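Local coordinates for protein AmbC (Sorangium cellulosum, PDB 5O15) that acts as the bifunctional dehydratase-cyclase domain of ambruticin biosynthesis, removing water from a polyketide intermediate and probably closing an oxygen heterocycle on the product, at residues A[53-58]-A[300-304]; A[82-88]-A[130-135]; A[232-236]-A[293-297]; A[20-24]-A[36-40]. All coordinates share one frame; numbering follows the deposited sequence. Where two conformers were deposited one is given.

Contact 1 (A[53-58]-A[300-304]); sequences VLGTVI and VRKAA
Thr56 packs against Val300, Arg301 and Ala304, setting a tight hairpin on the last helix of the double hotdog fold. The hairpin is a type I' beta turn from Val53 to Thr56, closed by a reciprocal backbone pair: Val53 N to Thr56 O at 2.8 Å and Thr56 N to Val53 O at 2.9 Å. It lies within the sequence His51-to-Ile58, the front part of the HxxxGxxxxP signature of polyketide dehydratases, with Gly55 as the signature glycine at positive phi.

The Thr56 side chain can be followed outward. Its CB sits 3.9 Å from Val300 CG1. There it forks: OG1, anti to the carbonyl carbon (chi1 -65°), comes to 3.5 Å from Arg301 CA, while the methyl CG2 branches anti to the backbone N and meets Ala304 CB, also at 3.5 Å. One residue thus spans a full helical turn, from Val300 to Ala304. The hydroxyl lies against the aliphatic start of Arg301, whose chain bends at its third torsion and carries the guanidinium off to a salt bridge with Glu298.

On the inner side, Val53 and Val300 cross at about a right angle through their CG1 methyls, 4.1 Å apart. Met238 of strand 236-247 touches both valines, so the helix and hairpin close over that strand together. Ile58 extends the apolar patch, and its carbonyl O accepts a hydrogen bond from His51. The far end of the patch is methyl on methyl, Ile58 CG2 standing 3.8 Å from Ala304 CB.

Contact 2 (A[82-88]-A[130-135]); sequences ELTIEAP and AHARGV
An antiparallel ladder of the double hotdog's N-terminal half joins strand 79-85 to strand 129-137, whose other edge carries a classic beta bulge against strand 112-120. The segment axes run 163° apart. Glu82 with Val135 and Thr84 with Arg133 form hydrogen-bonded pairs. In the second pair Thr84 N reaches Arg133 O at 2.8 Å, almost in line with the carbonyl. Between them, Gly134 lies in a non-hydrogen-bonded pair with Leu83, its CA close enough to Glu82 O (3.1 Å) for a CA-H...O contact.

Past Ile85 the first chain leaves the strand but stays attached: Glu86 N bonds His131 O at 2.7 Å, and Ala87 N adds a weak bond to the same oxygen. His131 replies with its side chain. ND1 donates to Ala87 O (2.9 Å, 154°), which lies in the imidazole plane although the nitrogen stands above the carbonyl's own plane. NE2 is taken by Ser118, so both ring nitrogens have partners and the rotation of the ring is fixed; Phe64 meets the ring nearly parallel.

On the face carrying Thr84 and Arg133, the Glu86 carboxylate reaches Arg133 in a salt bridge, though OE2 is crowded in the model and less surely placed. A water accepts from Arg133 NH2 at 3.3 Å. Leu83 CD2 and Ala132 CB meet at 4.0 Å towards helix 61-75. Across the other edge, His131 and Ala132 both face Val116 of strand 112-120, the two-against-one pairing that defines a classic beta bulge.

Contact 3 (A[232-236]-A[293-297]); sequences PREGI and RWATA
Arg233 spreads its guanidinium flat on the indole of Trp294, the planes only 4° apart and the centres 3.8 Å apart. With CG anti to the backbone N (chi1 -174°) and the chain extended to NE, the whole side chain lies across one ring face: CD covers the six-membered ring in a CH-pi contact and CZ lies over the five-membered ring at 3.8 Å from its centroid, a cation-pi contact. NH2 forms a salt bridge with Asp268 and NH1 donates to Gly267 O, while the indole covers one face of the guanidinium.

The backbone is matched by a single antiparallel hydrogen-bonded pair. Ile236 N donates to Ala295 O at 3.0 Å, in the carbonyl plane, and Ala295 N donates to Ile236 O at 2.9 Å, from 39° out of the plane of the Ile236 carbonyl. Ala295 O also receives the CA-H of Gly235 at 3.2 Å between Gly235 CA and Ala295 O, an approach close enough to leave no room for a CB there.

Beyond the pair, a water donates to Glu234 OE2 and accepts from Ala297 N, at 2.9 Å each, supplying a partner to an amide in the first turn of helix 297-305. Thr296 is the N-cap: its OG1 takes His299 N, while its CG2 lies 3.8 Å from Glu234 OE2. The contact therefore sits where strand 236-247 begins and strand 283-295 passes into helix 297-305, with Ile236 turned onto helix 167-170 and Trp294 touching Leu226, just past helix 211-225.

Contact 4 (A[20-24]-A[36-40]); sequences PWLSA and LSGRL
Ser37 O is gripped by two backbone amides, Ser23 N at 2.8 Å and Ala24 N at 3.2 Å. The first N-H arrives in the carbonyl plane and the second is tilted 19° from it. Because Ser23 and Ala24 both face Ser37, the arrangement is a classic beta bulge, placed where the incoming chain becomes strand 24-27, the outer neighbour of strand 34-41 in the hotdog sheet. Ser37 N returns a bond to Ala24 O at 3.0 Å, completing an antiparallel hydrogen-bonded pair.

Further along, the backbones come very close at Gly38. Its CA lies 3.2 Å from Trp21 O in a CA-H...O contact, and a CB there would collide with that oxygen and with Leu22 CA. Arg39 N adds a weak, bent bond to the same Trp21 O.

Side chains close the inner side. Trp21 and Leu40 run side by side in the same direction, and Leu40 CG sits over the indole face, 3.6 Å from the centroid of the five-membered ring. This CH-pi contact depends on Leu40 CG lying opposite its backbone N (chi1 -156°). His45 and Phe207 meet the same indole edge-to-face. Leu22 and Leu36 cross at their tips, CD1 of Leu22 to CD2 of Leu36 at 4.0 Å, and both side chains also touch helix 61-75.

Chemically the joint is two-sided: amides and carbonyls are paired along the chain edge, while leucines and the indole face make apolar contacts inward. Strand pairing and core packing thus hold the same short loop.

Overall arrangement
Contact 4 comes first along the chain, at the outer strands 24-27 and 34-41, followed by contact 2 deeper in the N-terminal half of the sheet; their centres are about 18 Å apart. Contact 3 belongs to the C-terminal half, about 33 Å between centres from contact 4 and across the chain's centre from it. Contact 1 joins the halves: it spans contacts 2 and 3 in sequence and touches both, through Pro88 on the one side and Leu54 on the other. Strand 283-295, which carries contact 3, leads directly into helix 297-305 of contact 1. The C-terminal helix thus returns to the N-terminal hotdog, tying the two hotdog units of the dehydratase-cyclase together.

Contact 1 (A[53-58]-A[300-304])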
loop_
_atom_site.group_PDB
_atom_site.type_symbol
_atom_site.label_atom_id
_atom_site.label_comp_id
_atom_site.label_asym_id
_atom_site.label_seq_id
_atom_site.Cartn_x
_atom_site.Cartn_y
_atom_site.Cartn_z
ATOM N N VAL A 53 -10.020 2.832 -9.816
ATOM C CA VAL A 53 -10.451 1.507 -9.404
ATOM C C VAL A 53 -11.845 1.276 -9.975
ATOM O O VAL A 53 -12.840 1.828 -9.492
ATOM C CB VAL A 53 -10.452 1.371 -7.885
ATOM C CG1 VAL A 53 -10.903 0.003 -7.524
ATOM C CG2 VAL A 53 -9.057 1.656 -7.337
ATOM N N LEU A 54 -11.904 0.517 -11.077
ATOM C CA LEU A 54 -13.181 0.176 -11.713
ATOM C C LEU A 54 -14.004 1.427 -12.016
ATOM O O LEU A 54 -15.228 1.439 -11.888
ATOM C CB LEU A 54 -13.990 -0.837 -10.893
ATOM C CG LEU A 54 -13.307 -2.152 -10.512
ATOM C CD1 LEU A 54 -14.197 -3.007 -9.625
ATOM C CD2 LEU A 54 -12.846 -2.926 -11.780
ATOM N N GLY A 55 -13.322 2.500 -12.399
ATOM C CA GLY A 55 -13.951 3.753 -12.754
ATOM C C GLY A 55 -13.958 4.809 -11.655
ATOM O O GLY A 55 -14.292 5.964 -11.945
ATOM N N THR A 56 -13.602 4.466 -10.414
ATOM C CA THR A 56 -13.662 5.395 -9.292
ATOM C C THR A 56 -12.259 5.780 -8.865
ATOM O O THR A 56 -11.425 4.917 -8.588
ATOM C CB THR A 56 -14.427 4.745 -8.144
ATOM O OG1 THR A 56 -15.785 4.537 -8.565
ATOM C CG2 THR A 56 -14.425 5.633 -6.875
ATOM N N VAL A 57 -12.021 7.080 -8.734
ATOM C CA VAL A 57 -10.673 7.573 -8.467
ATOM C C VAL A 57 -10.509 7.680 -6.954
ATOM O O VAL A 57 -11.131 8.534 -6.312
ATOM C CB VAL A 57 -10.436 8.924 -9.148
ATOM C CG1 VAL A 57 -8.991 9.307 -8.987
ATOM C CG2 VAL A 57 -10.860 8.885 -10.628
ATOM N N ILE A 58 -9.685 6.817 -6.379
ATOM C CA ILE A 58 -9.492 6.783 -4.932
ATOM C C ILE A 58 -8.007 6.648 -4.636
ATOM O O ILE A 58 -7.240 6.084 -5.422
ATOM C CB ILE A 58 -10.266 5.637 -4.246
ATOM C CG1 ILE A 58 -9.858 4.270 -4.810
ATOM C CG2 ILE A 58 -11.752 5.915 -4.296
ATOM C CD1 ILE A 58 -10.538 3.100 -4.103
ATOM N N VAL A 300 -17.447 -0.137 -5.032
ATOM C CA VAL A 300 -16.381 0.850 -4.891
ATOM C C VAL A 300 -16.933 2.256 -5.063
ATOM O O VAL A 300 -16.587 3.171 -4.307
ATOM C CB VAL A 300 -15.236 0.556 -5.879
ATOM C CG1 VAL A 300 -14.182 1.642 -5.779
ATOM C CG2 VAL A 300 -14.628 -0.798 -5.585
ATOM N N ARG A 301 -17.812 2.452 -6.050
ATOM C CA ARG A 301 -18.386 3.770 -6.282
ATOM C C ARG A 301 -19.148 4.244 -5.054
ATOM O O ARG A 301 -19.001 5.389 -4.617
ATOM C CB ARG A 301 -19.342 3.710 -7.473
ATOM C CG ARG A 301 -19.935 5.066 -7.859
ATOM C CD ARG A 301 -21.153 4.913 -8.761
ATOM N NE ARG A 301 -22.285 4.364 -8.011
ATOM C CZ ARG A 301 -22.960 5.028 -7.075
ATOM N NH1 ARG A 301 -22.622 6.274 -6.764
ATOM N NH2 ARG A 301 -23.968 4.445 -6.435
ATOM N N LYS A 302 -19.996 3.373 -4.509
ATOM C CA LYS A 302 -20.802 3.721 -3.352
ATOM C C LYS A 302 -19.923 3.982 -2.143
ATOM O O LYS A 302 -20.178 4.918 -1.369
ATOM C CB LYS A 302 -21.793 2.592 -3.075
ATOM C CG LYS A 302 -23.000 2.574 -4.009
ATOM C CD LYS A 302 -23.891 1.347 -3.767
ATOM C CE LYS A 302 -25.309 1.551 -4.299
ATOM N NZ LYS A 302 -25.821 0.360 -5.055
ATOM N N ALA A 303 -18.894 3.161 -1.934
ATOM C CA ALA A 303 -18.013 3.341 -0.782
ATOM C C ALA A 303 -17.273 4.666 -0.845
ATOM O O ALA A 303 -17.135 5.355 0.184
ATOM C CB ALA A 303 -17.026 2.179 -0.685
ATOM N N ALA A 304 -16.820 5.061 -2.037
ATOM C CA ALA A 304 -16.102 6.318 -2.189
ATOM C C ALA A 304 -17.032 7.506 -2.031
ATOM O O ALA A 304 -16.639 8.538 -1.472
ATOM C CB ALA A 304 -15.426 6.356 -3.548
#

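Contact 2 (A[82-88]-A[130-135])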
loop_
_atom_site.group_PDB
_atom_site.type_symbol
_atom_site.label_atom_id
_atom_site.label_comp_id
_atom_site.label_asym_id
_atom_site.label_seq_id
_atom_site.Cartn_x
_atom_site.Cartn_y
_atom_site.Cartn_z
ATOM N N GLU A 82 -1.034 -3.810 12.839
ATOM C CA GLU A 82 -2.289 -4.083 12.151
ATOM C C GLU A 82 -2.800 -2.790 11.547
ATOM O O GLU A 82 -2.626 -1.718 12.145
ATOM C CB GLU A 82 -3.365 -4.631 13.103
ATOM C CG GLU A 82 -2.989 -5.892 13.882
ATOM C CD GLU A 82 -2.701 -7.096 12.983
ATOM O OE1 GLU A 82 -3.169 -7.118 11.809
ATOM O OE2 GLU A 82 -1.997 -8.033 13.455
ATOM N N LEU A 83 -3.416 -2.898 10.375
ATOM C CA LEU A 83 -4.085 -1.791 9.724
ATOM C C LEU A 83 -5.337 -2.342 9.057
ATOM O O LEU A 83 -5.275 -3.319 8.308
ATOM C CB LEU A 83 -3.152 -1.104 8.712
ATOM C CG LEU A 83 -3.725 0.167 8.056
ATOM C CD1 LEU A 83 -2.639 1.161 7.653
ATOM C CD2 LEU A 83 -4.633 -0.089 6.877
ATOM N N THR A 84 -6.462 -1.718 9.337
ATOM C CA THR A 84 -7.728 -2.011 8.694
ATOM C C THR A 84 -8.130 -0.783 7.904
ATOM O O THR A 84 -7.965 0.343 8.378
ATOM C CB THR A 84 -8.816 -2.330 9.721
ATOM O OG1 THR A 84 -8.392 -3.431 10.531
ATOM C CG2 THR A 84 -10.117 -2.718 9.019
ATOM N N ILE A 85 -8.589 -1.007 6.676
ATOM C CA ILE A 85 -9.111 0.061 5.844
ATOM C C ILE A 85 -10.621 0.090 6.046
ATOM O O ILE A 85 -11.303 -0.910 5.840
ATOM C CB ILE A 85 -8.738 -0.137 4.373
ATOM C CG1 ILE A 85 -7.204 -0.181 4.255
ATOM C CG2 ILE A 85 -9.352 0.982 3.554
ATOM C CD1 ILE A 85 -6.686 -0.436 2.866
ATOM N N GLU A 86 -11.145 1.237 6.438
ATOM C CA GLU A 86 -12.569 1.368 6.734
ATOM C C GLU A 86 -13.357 2.022 5.616
ATOM O O GLU A 86 -14.518 1.651 5.385
ATOM C CB GLU A 86 -12.772 2.186 8.009
ATOM C CG GLU A 86 -12.207 1.544 9.239
ATOM C CD GLU A 86 -12.681 2.206 10.496
ATOM O OE1 GLU A 86 -13.407 3.229 10.420
ATOM O OE2 GLU A 86 -12.334 1.672 11.552
ATOM N N ALA A 87 -12.780 3.029 4.965
ATOM C CA ALA A 87 -13.447 3.721 3.863
ATOM C C ALA A 87 -12.417 4.323 2.929
ATOM O O ALA A 87 -11.415 4.871 3.409
ATOM C CB ALA A 87 -14.301 4.852 4.441
ATOM N N PRO A 88 -12.672 4.307 1.626
ATOM C CA PRO A 88 -11.714 4.884 0.674
ATOM C C PRO A 88 -11.704 6.405 0.751
ATOM O O PRO A 88 -12.595 7.055 1.294
ATOM C CB PRO A 88 -12.221 4.412 -0.690
ATOM C CG PRO A 88 -13.674 4.155 -0.479
ATOM C CD PRO A 88 -13.845 3.726 0.955
ATOM N N ALA A 130 -12.826 8.942 8.682
ATOM C CA ALA A 130 -11.838 7.931 9.039
ATOM C C ALA A 130 -11.635 6.988 7.861
ATOM O O ALA A 130 -12.597 6.461 7.300
ATOM C CB ALA A 130 -12.325 7.117 10.225
ATOM N N HIS A 131 -10.389 6.791 7.462
ATOM C CA HIS A 131 -10.089 5.862 6.394
ATOM C C HIS A 131 -9.474 4.568 6.873
ATOM O O HIS A 131 -9.726 3.528 6.254
ATOM C CB HIS A 131 -9.160 6.527 5.376
ATOM C CG HIS A 131 -9.753 7.741 4.756
ATOM N ND1 HIS A 131 -10.830 7.678 3.906
ATOM C CD2 HIS A 131 -9.479 9.057 4.917
ATOM C CE1 HIS A 131 -11.188 8.904 3.557
ATOM N NE2 HIS A 131 -10.374 9.761 4.148
ATOM N N ALA A 132 -8.689 4.596 7.954
ATOM C CA ALA A 132 -7.910 3.439 8.359
ATOM C C ALA A 132 -7.680 3.553 9.854
ATOM O O ALA A 132 -7.614 4.648 10.406
ATOM C CB ALA A 132 -6.556 3.344 7.641
ATOM N N ARG A 133 -7.573 2.406 10.501
ATOM C CA ARG A 133 -7.259 2.315 11.907
ATOM C C ARG A 133 -6.354 1.140 12.129
ATOM O O ARG A 133 -6.311 0.223 11.325
ATOM C CB ARG A 133 -8.532 2.054 12.735
ATOM C CG ARG A 133 -9.545 3.139 12.690
ATOM C CD ARG A 133 -10.753 2.857 13.594
ATOM N NE ARG A 133 -11.663 4.003 13.515
ATOM C CZ ARG A 133 -11.487 5.131 14.201
ATOM N NH1 ARG A 133 -10.473 5.237 15.055
ATOM N NH2 ARG A 133 -12.345 6.130 14.057
ATOM N N GLY A 134 -5.651 1.137 13.238
ATOM C CA GLY A 134 -4.843 -0.019 13.517
ATOM C C GLY A 134 -4.025 0.150 14.761
ATOM O O GLY A 134 -4.367 0.926 15.664
ATOM N N VAL A 135 -2.920 -0.576 14.811
ATOM C CA VAL A 135 -2.039 -0.607 15.960
ATOM C C VAL A 135 -0.602 -0.588 15.456
ATOM O O VAL A 135 -0.271 -1.305 14.490
ATOM C CB VAL A 135 -2.294 -1.868 16.809
ATOM C CG1 VAL A 135 -1.339 -1.935 17.976
ATOM C CG2 VAL A 135 -3.741 -1.947 17.248
HETATM O O HOH W 1 -7.924 -1.960 13.169
HETATM O O HOH W 2 -14.519 4.833 11.957
#

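Contact 3 (A[232-236]-A[293-297])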
loop_
_atom_site.group_PDB
_atom_site.type_symbol
_atom_site.label_atom_id
_atom_site.label_comp_id
_atom_site.label_asym_id
_atom_site.label_seq_id
_atom_site.Cartn_x
_atom_site.Cartn_y
_atom_site.Cartn_z
ATOM N N PRO A 232 -12.952 -16.359 -15.035
ATOM C CA PRO A 232 -13.368 -14.952 -15.020
ATOM C C PRO A 232 -14.233 -14.650 -13.813
ATOM O O PRO A 232 -15.048 -15.473 -13.386
ATOM C CB PRO A 232 -14.159 -14.802 -16.328
ATOM C CG PRO A 232 -13.588 -15.810 -17.215
ATOM C CD PRO A 232 -13.270 -16.985 -16.330
ATOM N N ARG A 233 -14.067 -13.442 -13.287
ATOM C CA ARG A 233 -14.845 -12.977 -12.155
ATOM C C ARG A 233 -15.092 -11.479 -12.300
ATOM O O ARG A 233 -14.300 -10.764 -12.918
ATOM C CB ARG A 233 -14.120 -13.282 -10.842
ATOM C CG ARG A 233 -14.940 -12.944 -9.618
ATOM C CD ARG A 233 -14.425 -13.618 -8.371
ATOM N NE ARG A 233 -15.225 -13.222 -7.222
ATOM C CZ ARG A 233 -15.173 -13.807 -6.036
ATOM N NH1 ARG A 233 -14.343 -14.821 -5.823
ATOM N NH2 ARG A 233 -15.955 -13.371 -5.068
ATOM N N GLU A 234 -16.201 -11.017 -11.717
ATOM C CA GLU A 234 -16.579 -9.608 -11.743
ATOM C C GLU A 234 -15.752 -8.817 -10.734
ATOM O O GLU A 234 -15.564 -9.248 -9.601
ATOM C CB GLU A 234 -18.064 -9.466 -11.376
ATOM C CG GLU A 234 -18.571 -8.030 -11.415
ATOM C CD GLU A 234 -20.022 -7.884 -11.006
ATOM O OE1 GLU A 234 -20.645 -8.882 -10.584
ATOM O OE2 GLU A 234 -20.539 -6.760 -11.119
ATOM N N GLY A 235 -15.274 -7.644 -11.150
ATOM C CA GLY A 235 -14.675 -6.689 -10.246
ATOM C C GLY A 235 -13.207 -6.884 -9.979
ATOM O O GLY A 235 -12.454 -7.312 -10.851
ATOM N N ILE A 236 -12.773 -6.561 -8.760
ATOM C CA ILE A 236 -11.346 -6.605 -8.449
ATOM C C ILE A 236 -11.164 -6.889 -6.959
ATOM O O ILE A 236 -11.963 -6.392 -6.140
ATOM C CB ILE A 236 -10.660 -5.280 -8.834
ATOM C CG1 ILE A 236 -9.143 -5.462 -8.899
ATOM C CG2 ILE A 236 -11.087 -4.126 -7.885
ATOM C CD1 ILE A 236 -8.384 -4.250 -9.449
ATOM N N ARG A 293 -10.509 -8.391 -0.563
ATOM C CA ARG A 293 -11.814 -8.967 -0.835
ATOM C C ARG A 293 -12.313 -8.466 -2.180
ATOM O O ARG A 293 -12.200 -7.278 -2.472
ATOM C CB ARG A 293 -12.803 -8.522 0.253
ATOM C CG ARG A 293 -14.197 -9.033 0.102
ATOM C CD ARG A 293 -15.094 -8.567 1.246
ATOM N NE ARG A 293 -14.687 -9.102 2.544
ATOM C CZ ARG A 293 -14.139 -8.398 3.534
ATOM N NH1 ARG A 293 -13.907 -7.096 3.404
ATOM N NH2 ARG A 293 -13.834 -9.002 4.676
ATOM N N TRP A 294 -12.887 -9.370 -2.968
ATOM C CA TRP A 294 -13.447 -8.992 -4.259
ATOM C C TRP A 294 -14.554 -7.961 -4.099
ATOM O O TRP A 294 -15.418 -8.095 -3.227
ATOM C CB TRP A 294 -13.983 -10.230 -4.973
ATOM C CG TRP A 294 -12.900 -11.089 -5.553
ATOM C CD1 TRP A 294 -12.160 -12.044 -4.910
ATOM C CD2 TRP A 294 -12.423 -11.050 -6.891
ATOM N NE1 TRP A 294 -11.265 -12.618 -5.785
ATOM C CE2 TRP A 294 -11.410 -12.016 -7.006
ATOM C CE3 TRP A 294 -12.766 -10.297 -8.013
ATOM C CZ2 TRP A 294 -10.745 -12.251 -8.188
ATOM C CZ3 TRP A 294 -12.096 -10.533 -9.200
ATOM C CH2 TRP A 294 -11.092 -11.496 -9.272
ATOM N N ALA A 295 -14.515 -6.924 -4.938
ATOM C CA ALA A 295 -15.482 -5.832 -4.891
ATOM C C ALA A 295 -15.950 -5.515 -6.307
ATOM O O ALA A 295 -15.163 -5.548 -7.264
ATOM C CB ALA A 295 -14.843 -4.564 -4.324
ATOM N N THR A 296 -17.226 -5.185 -6.438
ATOM C CA THR A 296 -17.759 -4.758 -7.727
ATOM C C THR A 296 -17.550 -3.258 -7.927
ATOM O O THR A 296 -17.266 -2.511 -6.979
ATOM C CB THR A 296 -19.261 -5.008 -7.789
ATOM O OG1 THR A 296 -19.897 -4.138 -6.850
ATOM C CG2 THR A 296 -19.608 -6.448 -7.491
ATOM N N ALA A 297 -17.732 -2.821 -9.183
ATOM C CA ALA A 297 -17.600 -1.407 -9.509
ATOM C C ALA A 297 -18.568 -0.565 -8.685
ATOM O O ALA A 297 -18.214 0.522 -8.237
ATOM C CB ALA A 297 -17.818 -1.181 -11.013
HETATM O O HOH W 3 -18.627 -4.648 -11.307
#

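Contact 4 (A[20-24]-A[36-40])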
loop_
_atom_site.group_PDB
_atom_site.type_symbol
_atom_site.label_atom_id
_atom_site.label_comp_id
_atom_site.label_asym_id
_atom_site.label_seq_id
_atom_site.Cartn_x
_atom_site.Cartn_y
_atom_site.Cartn_z
ATOM N N PRO A 20 6.151 14.209 2.353
ATOM C CA PRO A 20 5.420 15.039 1.388
ATOM C C PRO A 20 4.027 15.399 1.807
ATOM O O PRO A 20 3.498 16.397 1.303
ATOM C CB PRO A 20 5.372 14.165 0.127
ATOM C CG PRO A 20 6.467 13.211 0.261
ATOM C CD PRO A 20 6.702 12.996 1.717
ATOM N N TRP A 21 3.407 14.604 2.676
ATOM C CA TRP A 21 1.996 14.728 2.995
ATOM C C TRP A 21 1.726 15.031 4.459
ATOM O O TRP A 21 0.553 15.153 4.849
ATOM C CB TRP A 21 1.268 13.433 2.637
ATOM C CG TRP A 21 1.234 13.101 1.180
ATOM C CD1 TRP A 21 1.433 13.936 0.123
ATOM C CD2 TRP A 21 0.967 11.819 0.631
ATOM N NE1 TRP A 21 1.288 13.253 -1.061
ATOM C CE2 TRP A 21 0.984 11.953 -0.763
ATOM C CE3 TRP A 21 0.687 10.573 1.186
ATOM C CZ2 TRP A 21 0.748 10.898 -1.595
ATOM C CZ3 TRP A 21 0.450 9.523 0.353
ATOM C CH2 TRP A 21 0.477 9.686 -1.023
ATOM N N LEU A 22 2.750 15.093 5.291
ATOM C CA LEU A 22 2.588 15.394 6.708
ATOM C C LEU A 22 3.585 16.489 7.020
ATOM O O LEU A 22 4.789 16.325 6.780
ATOM C CB LEU A 22 2.819 14.145 7.565
ATOM C CG LEU A 22 1.794 13.012 7.404
ATOM C CD1 LEU A 22 2.197 11.766 8.164
ATOM C CD2 LEU A 22 0.416 13.427 7.796
ATOM N N SER A 23 3.070 17.617 7.516
ATOM C CA SER A 23 3.869 18.812 7.741
ATOM C C SER A 23 4.011 19.159 9.209
ATOM O O SER A 23 4.812 20.043 9.549
ATOM C CB SER A 23 3.236 20.014 7.031
ATOM O OG SER A 23 1.963 20.294 7.568
ATOM N N ALA A 24 3.252 18.522 10.090
ATOM C CA ALA A 24 3.377 18.762 11.514
ATOM C C ALA A 24 3.236 17.434 12.226
ATOM O O ALA A 24 2.422 16.584 11.832
ATOM C CB ALA A 24 2.331 19.770 11.996
ATOM N N LEU A 36 -0.531 14.045 13.886
ATOM C CA LEU A 36 0.198 14.400 12.681
ATOM C C LEU A 36 -0.785 14.998 11.692
ATOM O O LEU A 36 -1.856 14.439 11.465
ATOM C CB LEU A 36 0.876 13.179 12.043
ATOM C CG LEU A 36 1.926 12.493 12.900
ATOM C CD1 LEU A 36 1.345 11.512 13.874
ATOM C CD2 LEU A 36 2.955 11.787 12.069
ATOM N N SER A 37 -0.416 16.122 11.101
ATOM C CA SER A 37 -1.294 16.824 10.189
ATOM C C SER A 37 -0.577 17.073 8.872
ATOM O O SER A 37 0.642 17.246 8.845
ATOM C CB SER A 37 -1.706 18.182 10.777
ATOM O OG SER A 37 -2.394 18.024 11.993
ATOM N N GLY A 38 -1.345 17.141 7.800
ATOM C CA GLY A 38 -0.749 17.512 6.540
ATOM C C GLY A 38 -1.790 17.706 5.471
ATOM O O GLY A 38 -2.978 17.891 5.746
ATOM N N ARG A 39 -1.314 17.695 4.231
ATOM C CA ARG A 39 -2.146 18.032 3.089
ATOM C C ARG A 39 -1.694 17.185 1.915
ATOM O O ARG A 39 -0.492 17.030 1.682
ATOM C CB ARG A 39 -1.945 19.496 2.693
ATOM C CG ARG A 39 -2.897 20.028 1.646
ATOM C CD ARG A 39 -2.876 21.554 1.684
ATOM N NE ARG A 39 -3.629 22.161 0.590
ATOM C CZ ARG A 39 -3.149 22.369 -0.633
ATOM N NH1 ARG A 39 -1.905 22.012 -0.937
ATOM N NH2 ARG A 39 -3.913 22.932 -1.562
ATOM N N LEU A 40 -2.655 16.656 1.175
ATOM C CA LEU A 40 -2.387 15.876 -0.027
ATOM C C LEU A 40 -3.035 16.608 -1.193
ATOM O O LEU A 40 -4.264 16.607 -1.328
ATOM C CB LEU A 40 -2.964 14.483 0.154
ATOM C CG LEU A 40 -2.330 13.392 -0.679
ATOM C CD1 LEU A 40 -2.848 12.041 -0.226
ATOM C CD2 LEU A 40 -2.603 13.635 -2.140
#